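Local coordinates for protein SorB (Sorangium cellulosum, PDB 6B2V) that contributes a dehydratase-like pyran synthase domain to module nine of the sorangicin trans-acyltransferase polyketide assembly line, where it probably closes a pyran ring, at residues Q26-E34 / P198-D206; G40-G50 / I96-L107. All blocks are in the same frame, centred on the assembly; numbering follows the deposited sequence.

Interaction 1. Residues Q26-E34 / P198-D206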
loop_
_atom_site.group_PDB
_atom_site.type_symbol
_atom_site.label_atom_id
_atom_site.label_comp_id
_atom_site.label_asym_id
_atom_site.label_seq_id
_atom_site.Cartn_x
_atom_site.Cartn_y
_atom_site.Cartn_z
ATOM N N GLN A 26 -15.486 -5.094 16.285
ATOM C CA GLN A 26 -14.728 -6.005 15.420
ATOM C C GLN A 26 -13.245 -5.837 15.629
ATOM O O GLN A 26 -12.765 -4.768 15.471
ATOM C CB GLN A 26 -15.034 -5.728 13.946
ATOM C CG GLN A 26 -14.166 -6.548 13.008
ATOM C CD GLN A 26 -13.856 -5.864 11.663
ATOM O OE1 GLN A 26 -12.703 -5.875 11.189
ATOM N NE2 GLN A 26 -14.887 -5.279 11.043
ATOM N N ARG A 27 -12.541 -6.872 16.044
ATOM C CA ARG A 27 -11.121 -6.755 16.263
ATOM C C ARG A 27 -10.290 -6.471 15.008
ATOM O O ARG A 27 -10.496 -7.075 14.021
ATOM C CB ARG A 27 -10.654 -8.070 16.881
ATOM C CG ARG A 27 -9.166 -8.223 17.075
ATOM C CD ARG A 27 -8.741 -9.660 17.364
ATOM N NE ARG A 27 -8.644 -10.543 16.207
ATOM C CZ ARG A 27 -7.640 -10.576 15.333
ATOM N NH1 ARG A 27 -6.639 -9.727 15.403
ATOM N NH2 ARG A 27 -7.661 -11.469 14.371
ATOM N N HIS A 28 -9.377 -5.527 15.077
ATOM C CA HIS A 28 -8.478 -5.290 13.980
ATOM C C HIS A 28 -7.145 -4.901 14.557
ATOM O O HIS A 28 -7.104 -4.101 15.427
ATOM C CB HIS A 28 -9.041 -4.236 13.072
ATOM C CG HIS A 28 -8.278 -4.086 11.805
ATOM N ND1 HIS A 28 -7.114 -3.375 11.730
ATOM C CD2 HIS A 28 -8.506 -4.557 10.565
ATOM C CE1 HIS A 28 -6.643 -3.429 10.508
ATOM N NE2 HIS A 28 -7.475 -4.133 9.779
ATOM N N PRO A 29 -6.048 -5.368 14.011
ATOM C CA PRO A 29 -4.739 -5.069 14.582
ATOM C C PRO A 29 -4.391 -3.580 14.618
ATOM O O PRO A 29 -3.565 -3.184 15.359
ATOM C CB PRO A 29 -3.780 -5.787 13.655
ATOM C CG PRO A 29 -4.585 -6.903 13.120
ATOM C CD PRO A 29 -5.940 -6.363 12.935
ATOM N N LEU A 30 -4.988 -2.827 13.732
ATOM C CA LEU A 30 -4.665 -1.407 13.644
ATOM C C LEU A 30 -5.689 -0.439 14.199
ATOM O O LEU A 30 -5.479 0.721 14.172
ATOM C CB LEU A 30 -4.282 -1.022 12.211
ATOM C CG LEU A 30 -3.320 -1.942 11.472
ATOM C CD1 LEU A 30 -3.215 -1.475 10.047
ATOM C CD2 LEU A 30 -1.950 -1.992 12.109
ATOM N N VAL A 31 -6.829 -0.928 14.616
ATOM C CA VAL A 31 -7.846 -0.094 15.179
ATOM C C VAL A 31 -8.335 -0.698 16.472
ATOM O O VAL A 31 -9.034 -1.629 16.445
ATOM C CB VAL A 31 -9.025 -0.010 14.227
ATOM C CG1 VAL A 31 -10.106 0.843 14.812
ATOM C CG2 VAL A 31 -8.573 0.531 12.900
ATOM N N HIS A 32 -7.928 -0.137 17.595
ATOM C CA HIS A 32 -8.313 -0.684 18.882
ATOM C C HIS A 32 -9.519 -0.087 19.592
ATOM O O HIS A 32 -10.201 -0.776 20.282
ATOM C CB HIS A 32 -7.122 -0.677 19.813
ATOM C CG HIS A 32 -5.911 -1.349 19.264
ATOM N ND1 HIS A 32 -4.664 -1.189 19.799
ATOM C CD2 HIS A 32 -5.767 -2.203 18.234
ATOM C CE1 HIS A 32 -3.800 -1.901 19.114
ATOM N NE2 HIS A 32 -4.446 -2.527 18.155
ATOM N N ARG A 33 -9.752 1.208 19.448
ATOM C CA ARG A 33 -10.887 1.797 20.143
ATOM C C ARG A 33 -11.400 3.028 19.422
ATOM O O ARG A 33 -10.692 3.641 18.624
ATOM C CB ARG A 33 -10.550 2.012 21.621
ATOM C CG ARG A 33 -9.462 3.044 21.866
ATOM C CD ARG A 33 -9.110 3.136 23.343
ATOM N NE ARG A 33 -8.096 4.157 23.602
ATOM C CZ ARG A 33 -6.789 3.965 23.463
ATOM N NH1 ARG A 33 -6.329 2.786 23.066
ATOM N NH2 ARG A 33 -5.940 4.950 23.721
ATOM N N GLU A 34 -12.645 3.380 19.713
ATOM C CA GLU A 34 -13.224 4.595 19.195
ATOM C C GLU A 34 -12.963 5.679 20.245
ATOM O O GLU A 34 -13.050 5.434 21.401
ATOM C CB GLU A 34 -14.707 4.482 18.831
ATOM C CG GLU A 34 -15.250 5.785 18.279
ATOM C CD GLU A 34 -16.509 5.704 17.470
ATOM O OE1 GLU A 34 -17.065 4.649 17.318
ATOM O OE2 GLU A 34 -16.894 6.720 16.979
ATOM N N PRO A 198 -0.862 -18.276 7.505
ATOM C CA PRO A 198 -1.720 -17.207 7.052
ATOM C C PRO A 198 -1.519 -16.011 7.910
ATOM O O PRO A 198 -0.990 -16.052 9.000
ATOM C CB PRO A 198 -3.112 -17.752 7.265
ATOM C CG PRO A 198 -2.954 -18.696 8.357
ATOM C CD PRO A 198 -1.632 -19.349 8.130
ATOM N N GLY A 199 -2.004 -14.891 7.417
ATOM C CA GLY A 199 -1.827 -13.686 8.185
ATOM C C GLY A 199 -2.832 -13.575 9.273
ATOM O O GLY A 199 -3.422 -14.570 9.667
ATOM N N ASP A 200 -2.866 -12.430 9.907
ATOM C CA ASP A 200 -3.950 -12.228 10.792
ATOM C C ASP A 200 -5.028 -12.016 9.752
ATOM O O ASP A 200 -4.984 -11.100 8.960
ATOM C CB ASP A 200 -3.732 -10.985 11.592
ATOM C CG ASP A 200 -4.806 -10.748 12.585
ATOM O OD1 ASP A 200 -5.933 -11.074 12.312
ATOM O OD2 ASP A 200 -4.474 -10.206 13.621
ATOM N N GLU A 201 -6.091 -12.795 9.829
ATOM C CA GLU A 201 -7.197 -12.699 8.878
ATOM C C GLU A 201 -8.086 -11.486 9.082
ATOM O O GLU A 201 -8.977 -11.238 8.360
ATOM C CB GLU A 201 -7.981 -14.014 8.716
ATOM C CG GLU A 201 -7.083 -15.108 8.159
ATOM C CD GLU A 201 -7.779 -16.444 8.027
ATOM O OE1 GLU A 201 -7.129 -17.437 8.417
ATOM O OE2 GLU A 201 -8.905 -16.452 7.575
ATOM N N ALA A 202 -7.804 -10.735 10.134
ATOM C CA ALA A 202 -8.508 -9.484 10.366
ATOM C C ALA A 202 -8.144 -8.419 9.329
ATOM O O ALA A 202 -8.913 -7.539 9.000
ATOM C CB ALA A 202 -8.267 -8.970 11.754
ATOM N N PHE A 203 -6.937 -8.532 8.821
ATOM C CA PHE A 203 -6.488 -7.609 7.798
ATOM C C PHE A 203 -7.187 -7.843 6.455
ATOM O O PHE A 203 -7.360 -8.970 6.104
ATOM C CB PHE A 203 -5.003 -7.817 7.510
ATOM C CG PHE A 203 -4.048 -7.265 8.527
ATOM C CD1 PHE A 203 -4.004 -5.939 8.838
ATOM C CD2 PHE A 203 -3.113 -8.067 9.087
ATOM C CE1 PHE A 203 -3.083 -5.452 9.722
ATOM C CE2 PHE A 203 -2.204 -7.601 9.982
ATOM C CZ PHE A 203 -2.190 -6.283 10.297
ATOM N N LEU A 204 -7.640 -6.815 5.767
ATOM C CA LEU A 204 -8.114 -6.994 4.419
ATOM C C LEU A 204 -6.824 -7.033 3.584
ATOM O O LEU A 204 -6.538 -8.010 2.929
ATOM C CB LEU A 204 -9.019 -5.902 3.973
ATOM C CG LEU A 204 -9.490 -5.973 2.529
ATOM C CD1 LEU A 204 -9.954 -7.349 2.113
ATOM C CD2 LEU A 204 -10.577 -4.971 2.285
ATOM N N LEU A 205 -6.023 -5.985 3.705
ATOM C CA LEU A 205 -4.695 -5.979 3.112
ATOM C C LEU A 205 -3.618 -6.029 4.221
ATOM O O LEU A 205 -3.331 -5.045 4.798
ATOM C CB LEU A 205 -4.463 -4.744 2.264
ATOM C CG LEU A 205 -3.161 -4.676 1.468
ATOM C CD1 LEU A 205 -2.994 -5.864 0.538
ATOM C CD2 LEU A 205 -3.099 -3.393 0.699
ATOM N N ASP A 206 -3.038 -7.196 4.440
ATOM C CA ASP A 206 -1.952 -7.390 5.358
ATOM C C ASP A 206 -0.794 -6.565 4.802
ATOM O O ASP A 206 -0.527 -6.582 3.668
ATOM C CB ASP A 206 -1.517 -8.889 5.362
ATOM C CG ASP A 206 -0.447 -9.247 6.413
ATOM O OD1 ASP A 206 0.672 -8.756 6.475
ATOM O OD2 ASP A 206 -0.679 -10.113 7.189
HETATM O O HOH W 1 -11.498 -7.192 9.504
#

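Interaction 2. Residues G40-G50 / I96-L107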
loop_
_atom_site.group_PDB
_atom_site.type_symbol
_atom_site.label_atom_id
_atom_site.label_comp_id
_atom_site.label_asym_id
_atom_site.label_seq_id
_atom_site.Cartn_x
_atom_site.Cartn_y
_atom_site.Cartn_z
ATOM N N GLY A 40 -19.655 15.712 13.446
ATOM C CA GLY A 40 -19.597 14.983 12.195
ATOM C C GLY A 40 -18.175 14.523 11.893
ATOM O O GLY A 40 -17.635 14.673 10.790
ATOM N N ARG A 41 -17.555 14.076 12.958
ATOM C CA ARG A 41 -16.245 13.483 12.925
ATOM C C ARG A 41 -16.252 12.290 13.823
ATOM O O ARG A 41 -16.846 12.281 14.839
ATOM C CB ARG A 41 -15.185 14.416 13.421
ATOM C CG ARG A 41 -14.846 15.444 12.405
ATOM C CD ARG A 41 -14.002 16.562 12.954
ATOM N NE ARG A 41 -13.185 16.193 14.082
ATOM C CZ ARG A 41 -11.916 16.526 14.156
ATOM N NH1 ARG A 41 -11.400 17.189 13.156
ATOM N NH2 ARG A 41 -11.156 16.174 15.188
ATOM N N ARG A 42 -15.572 11.259 13.407
ATOM C CA ARG A 42 -15.391 10.078 14.194
ATOM C C ARG A 42 -13.907 9.776 14.191
ATOM O O ARG A 42 -13.271 9.934 13.222
ATOM C CB ARG A 42 -16.215 8.939 13.661
ATOM C CG ARG A 42 -17.675 9.176 13.974
ATOM C CD ARG A 42 -18.559 8.013 13.702
ATOM N NE ARG A 42 -18.356 6.886 14.569
ATOM C CZ ARG A 42 -19.025 5.759 14.429
ATOM N NH1 ARG A 42 -19.921 5.655 13.487
ATOM N NH2 ARG A 42 -18.802 4.746 15.202
ATOM N N ALA A 43 -13.414 9.341 15.317
ATOM C CA ALA A 43 -12.011 9.112 15.523
ATOM C C ALA A 43 -11.772 7.788 16.172
ATOM O O ALA A 43 -12.524 7.354 16.976
ATOM C CB ALA A 43 -11.433 10.237 16.382
ATOM N N PHE A 44 -10.698 7.136 15.759
ATOM C CA PHE A 44 -10.291 5.850 16.266
ATOM C C PHE A 44 -8.821 5.837 16.597
ATOM O O PHE A 44 -8.100 6.576 16.043
ATOM C CB PHE A 44 -10.589 4.720 15.271
ATOM C CG PHE A 44 -12.025 4.610 14.923
ATOM C CD1 PHE A 44 -12.550 5.435 14.009
ATOM C CD2 PHE A 44 -12.823 3.702 15.527
ATOM C CE1 PHE A 44 -13.864 5.389 13.684
ATOM C CE2 PHE A 44 -14.143 3.635 15.209
ATOM C CZ PHE A 44 -14.661 4.480 14.287
ATOM N N ALA A 45 -8.427 4.972 17.511
ATOM C CA ALA A 45 -7.071 4.899 17.958
ATOM C C ALA A 45 -6.552 3.503 18.212
ATOM O O ALA A 45 -7.300 2.617 18.375
ATOM C CB ALA A 45 -6.925 5.747 19.203
ATOM N N ALA A 46 -5.236 3.365 18.155
ATOM C CA ALA A 46 -4.519 2.167 18.468
ATOM C C ALA A 46 -3.165 2.510 19.071
ATOM O O ALA A 46 -2.586 3.457 18.735
ATOM C CB ALA A 46 -4.335 1.300 17.222
ATOM N N VAL A 47 -2.683 1.671 19.954
ATOM C CA VAL A 47 -1.381 1.832 20.541
ATOM C C VAL A 47 -0.490 0.678 20.103
ATOM O O VAL A 47 -0.876 -0.406 20.204
ATOM C CB VAL A 47 -1.452 1.785 22.069
ATOM C CG1 VAL A 47 -0.081 1.881 22.652
ATOM C CG2 VAL A 47 -2.316 2.909 22.565
ATOM N N PHE A 48 0.692 0.980 19.619
ATOM C CA PHE A 48 1.644 0.003 19.175
ATOM C C PHE A 48 2.888 0.061 20.004
ATOM O O PHE A 48 3.316 1.093 20.376
ATOM C CB PHE A 48 2.003 0.247 17.721
ATOM C CG PHE A 48 0.822 0.302 16.826
ATOM C CD1 PHE A 48 0.229 -0.849 16.394
ATOM C CD2 PHE A 48 0.278 1.480 16.454
ATOM C CE1 PHE A 48 -0.863 -0.810 15.599
ATOM C CE2 PHE A 48 -0.822 1.520 15.651
ATOM C CZ PHE A 48 -1.405 0.365 15.223
ATOM N N ASP A 49 3.385 -1.090 20.355
ATOM C CA ASP A 49 4.595 -1.192 21.140
ATOM C C ASP A 49 5.848 -1.603 20.414
ATOM O O ASP A 49 6.881 -1.576 20.972
ATOM C CB ASP A 49 4.396 -2.042 22.387
ATOM C CG ASP A 49 4.161 -3.481 22.094
ATOM O OD1 ASP A 49 4.306 -3.926 20.982
ATOM O OD2 ASP A 49 3.808 -4.163 23.018
ATOM N N GLY A 50 5.741 -1.911 19.145
ATOM C CA GLY A 50 6.896 -2.309 18.395
ATOM C C GLY A 50 7.161 -3.792 18.292
ATOM O O GLY A 50 8.002 -4.215 17.537
ATOM N N ILE A 96 8.620 3.073 15.670
ATOM C CA ILE A 96 8.288 2.678 17.010
ATOM C C ILE A 96 9.151 1.535 17.456
ATOM O O ILE A 96 8.995 0.450 16.983
ATOM C CB ILE A 96 6.840 2.227 17.092
ATOM C CG1 ILE A 96 5.934 3.390 16.745
ATOM C CG2 ILE A 96 6.505 1.787 18.499
ATOM C CD1 ILE A 96 4.488 3.043 16.605
ATOM N N ARG A 97 10.034 1.828 18.384
ATOM C CA ARG A 97 10.938 0.859 18.920
ATOM C C ARG A 97 11.119 0.969 20.423
ATOM O O ARG A 97 10.814 0.095 21.147
ATOM C CB ARG A 97 12.287 1.043 18.301
ATOM C CG ARG A 97 13.183 -0.173 18.391
ATOM C CD ARG A 97 14.565 0.227 17.948
ATOM N NE ARG A 97 14.707 -0.038 16.534
ATOM C CZ ARG A 97 14.835 0.851 15.567
ATOM N NH1 ARG A 97 14.855 2.151 15.817
ATOM N NH2 ARG A 97 14.920 0.401 14.325
ATOM N N ASP A 98 11.643 2.080 20.853
ATOM C CA ASP A 98 11.936 2.269 22.266
ATOM C C ASP A 98 10.728 2.223 23.231
ATOM O O ASP A 98 10.742 1.590 24.261
ATOM C CB ASP A 98 12.658 3.610 22.406
ATOM C CG ASP A 98 12.050 4.706 21.508
ATOM O OD1 ASP A 98 12.219 4.681 20.263
ATOM O OD2 ASP A 98 11.373 5.585 22.058
ATOM N N ARG A 99 9.678 2.889 22.827
ATOM C CA ARG A 99 8.488 3.076 23.623
ATOM C C ARG A 99 7.228 2.934 22.797
ATOM O O ARG A 99 7.230 3.290 21.672
ATOM C CB ARG A 99 8.612 4.511 24.097
ATOM C CG ARG A 99 7.370 5.243 24.620
ATOM C CD ARG A 99 7.693 6.239 25.712
ATOM N NE ARG A 99 8.282 5.583 26.846
ATOM C CZ ARG A 99 7.690 5.352 28.019
ATOM N NH1 ARG A 99 6.482 5.769 28.305
ATOM N NH2 ARG A 99 8.359 4.683 28.938
ATOM N N ALA A 100 6.131 2.543 23.406
ATOM C CA ALA A 100 4.871 2.465 22.695
ATOM C C ALA A 100 4.344 3.859 22.303
ATOM O O ALA A 100 4.728 4.826 22.855
ATOM C CB ALA A 100 3.839 1.772 23.491
ATOM N N CYS A 101 3.487 3.909 21.283
ATOM C CA CYS A 101 2.904 5.139 20.774
ATOM C C CYS A 101 1.487 4.933 20.296
ATOM O O CYS A 101 1.157 3.923 19.746
ATOM C CB CYS A 101 3.739 5.639 19.602
ATOM S SG CYS A 101 3.551 7.367 19.102
ATOM N N GLU A 102 0.671 5.945 20.463
ATOM C CA GLU A 102 -0.669 5.884 19.984
ATOM C C GLU A 102 -0.763 6.501 18.605
ATOM O O GLU A 102 -0.116 7.428 18.331
ATOM C CB GLU A 102 -1.591 6.650 20.922
ATOM C CG GLU A 102 -3.045 6.717 20.498
ATOM C CD GLU A 102 -3.891 7.798 21.199
ATOM O OE1 GLU A 102 -3.780 8.976 20.930
ATOM O OE2 GLU A 102 -4.712 7.458 21.969
ATOM N N LEU A 103 -1.570 5.913 17.753
ATOM C CA LEU A 103 -1.856 6.448 16.438
ATOM C C LEU A 103 -3.350 6.671 16.375
ATOM O O LEU A 103 -4.080 5.819 16.771
ATOM C CB LEU A 103 -1.420 5.475 15.357
ATOM C CG LEU A 103 -1.129 6.003 13.988
ATOM C CD1 LEU A 103 -0.126 7.102 13.990
ATOM C CD2 LEU A 103 -0.620 4.875 13.137
ATOM N N ARG A 104 -3.745 7.815 15.865
ATOM C CA ARG A 104 -5.140 8.175 15.756
ATOM C C ARG A 104 -5.516 8.488 14.341
ATOM O O ARG A 104 -4.734 9.008 13.651
ATOM C CB ARG A 104 -5.432 9.384 16.641
ATOM C CG ARG A 104 -6.880 9.783 16.686
ATOM C CD ARG A 104 -7.118 11.051 17.478
ATOM N NE ARG A 104 -6.568 11.008 18.822
ATOM C CZ ARG A 104 -6.393 12.099 19.556
ATOM N NH1 ARG A 104 -6.684 13.271 19.057
ATOM N NH2 ARG A 104 -5.902 12.035 20.764
ATOM N N VAL A 105 -6.703 8.076 13.932
ATOM C CA VAL A 105 -7.184 8.379 12.622
ATOM C C VAL A 105 -8.519 9.063 12.775
ATOM O O VAL A 105 -9.368 8.555 13.411
ATOM C CB VAL A 105 -7.267 7.125 11.723
ATOM C CG1 VAL A 105 -8.119 6.063 12.328
ATOM C CG2 VAL A 105 -7.774 7.469 10.357
ATOM N N VAL A 106 -8.662 10.212 12.160
ATOM C CA VAL A 106 -9.872 11.000 12.211
ATOM C C VAL A 106 -10.556 11.015 10.847
ATOM O O VAL A 106 -9.945 11.261 9.869
ATOM C CB VAL A 106 -9.536 12.445 12.623
ATOM C CG1 VAL A 106 -10.773 13.323 12.669
ATOM C CG2 VAL A 106 -8.889 12.455 13.961
ATOM N N LEU A 107 -11.847 10.753 10.836
ATOM C CA LEU A 107 -12.634 10.734 9.637
ATOM C C LEU A 107 -13.579 11.905 9.635
ATOM O O LEU A 107 -14.210 12.111 10.587
ATOM C CB LEU A 107 -13.470 9.478 9.604
ATOM C CG LEU A 107 -12.733 8.152 9.737
ATOM C CD1 LEU A 107 -13.728 6.996 9.706
ATOM C CD2 LEU A 107 -11.752 8.026 8.596
#

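Interaction 1. Residues Q26-E34 / P198-D206
The ring of Phe203 carries Pro29 on one face: Pro29 CG stands 4.0 Å from the ring centroid, 20° off the normal, a CH-pi contact. At the edge of the same ring lies Leu30, its CG 3.9 Å from Phe203 CE1, while the imidazole of His28 comes in obliquely at CD1. The guanidinium of Arg27 has the CB of Ala202 over one face and the carboxylate of Asp200 at its edge. That meeting is end-on and nearly coplanar: Arg27 NH1 donates to Asp200 OD2 at 2.8 Å on its syn lone pair, and Arg27 NH2 reaches Asp200 OD1 at 2.7 Å. The Arg27 chain leaves with CG opposite the backbone N, then folds at chi3 (80°), which brings both nitrogens onto the acid. Asp200 is held from its own side too, since OD1 closes an Asx turn with the N of Ala202, 2.9 Å away, on its anti side. His28 ND1 accepts from Leu30 N at 3.0 Å, and its NE2 is bonded to Glu69 of helix 64-77, which also takes the backbone N of Leu204 and Leu205. Arg27, just before the turn His28-Val31, and Asp200, opening the turn Asp200-Phe203, thus join the predicted hotdog halves by charge on the more exposed side, with Pro29 on Phe203 within; with ND1 acting as acceptor, His28 is probably neutral and protonated on NE2.

Interaction 2. Residues G40-G50 / I96-L107
Phe44 and Val105 face each other as a hydrogen-bonded antiparallel pair, Phe44 N to Val105 O at 3.0 Å and Val105 N to Phe44 O at 2.9 Å. Three more such pairs, Arg42 with Leu107, Ala46 with Leu103 and Phe48 with Cys101, complete eight backbone bonds between strands 41-48 and 101-107. The face bearing Phe44, Phe48, Leu103 and Val105 is the tight one. Phe48 has CG opposite its carbonyl carbon (chi1 -54°), which turns its ring edge to Leu103, CE2 lying 4.0 Å from Leu103 CB, and its CB meets Ile96 CD1 at 3.9 Å. The opposite face is buried at Ala43 and Ala45 but opens to solvent toward Glu102 and Arg104. Val47 CG2 lies 4.1 Å from Glu102 CB, and Glu102 forms a long ion pair with exposed Arg104 and a weak one with Arg33. Toward Gly40, Val106 CG1 sits over the centre of the Arg41 guanidinium, 3.7 Å from CZ, while Arg41 NH2 is bound by Asp37. Within the predicted N-terminal hotdog fold, the tight face is covered by helix 64-77, whose Ala74 touches Phe44 and Val105 and whose Met70 touches Leu103; Phe62 meets Phe48 edge-to-face, and strand 113-120 continues the sheet beyond 101-107.

How the interactions relate
The segment 26-34 runs from interaction 1 straight into interaction 2: after the turn that packs on 198-206, it becomes strand 33-35, the antiparallel neighbour of strand 41-48. The two contacts have their centres about 14 Å apart and touch along this seam. Glu34 OE1 pairs with Arg42 NH2 at 2.7 Å, Arg33 O probably accepts a hydrogen bond from Ala45 N at 2.9 Å, and Leu30 O packs on Ala46 CB at 3.3 Å. His32 and Arg33 both face Ala45, a classic beta bulge. Interaction 2 joins two neighbouring strands of the N-terminal half's sheet, whereas interaction 1 ties the edge of that half to the C-terminal one; helix 64-77 borders both.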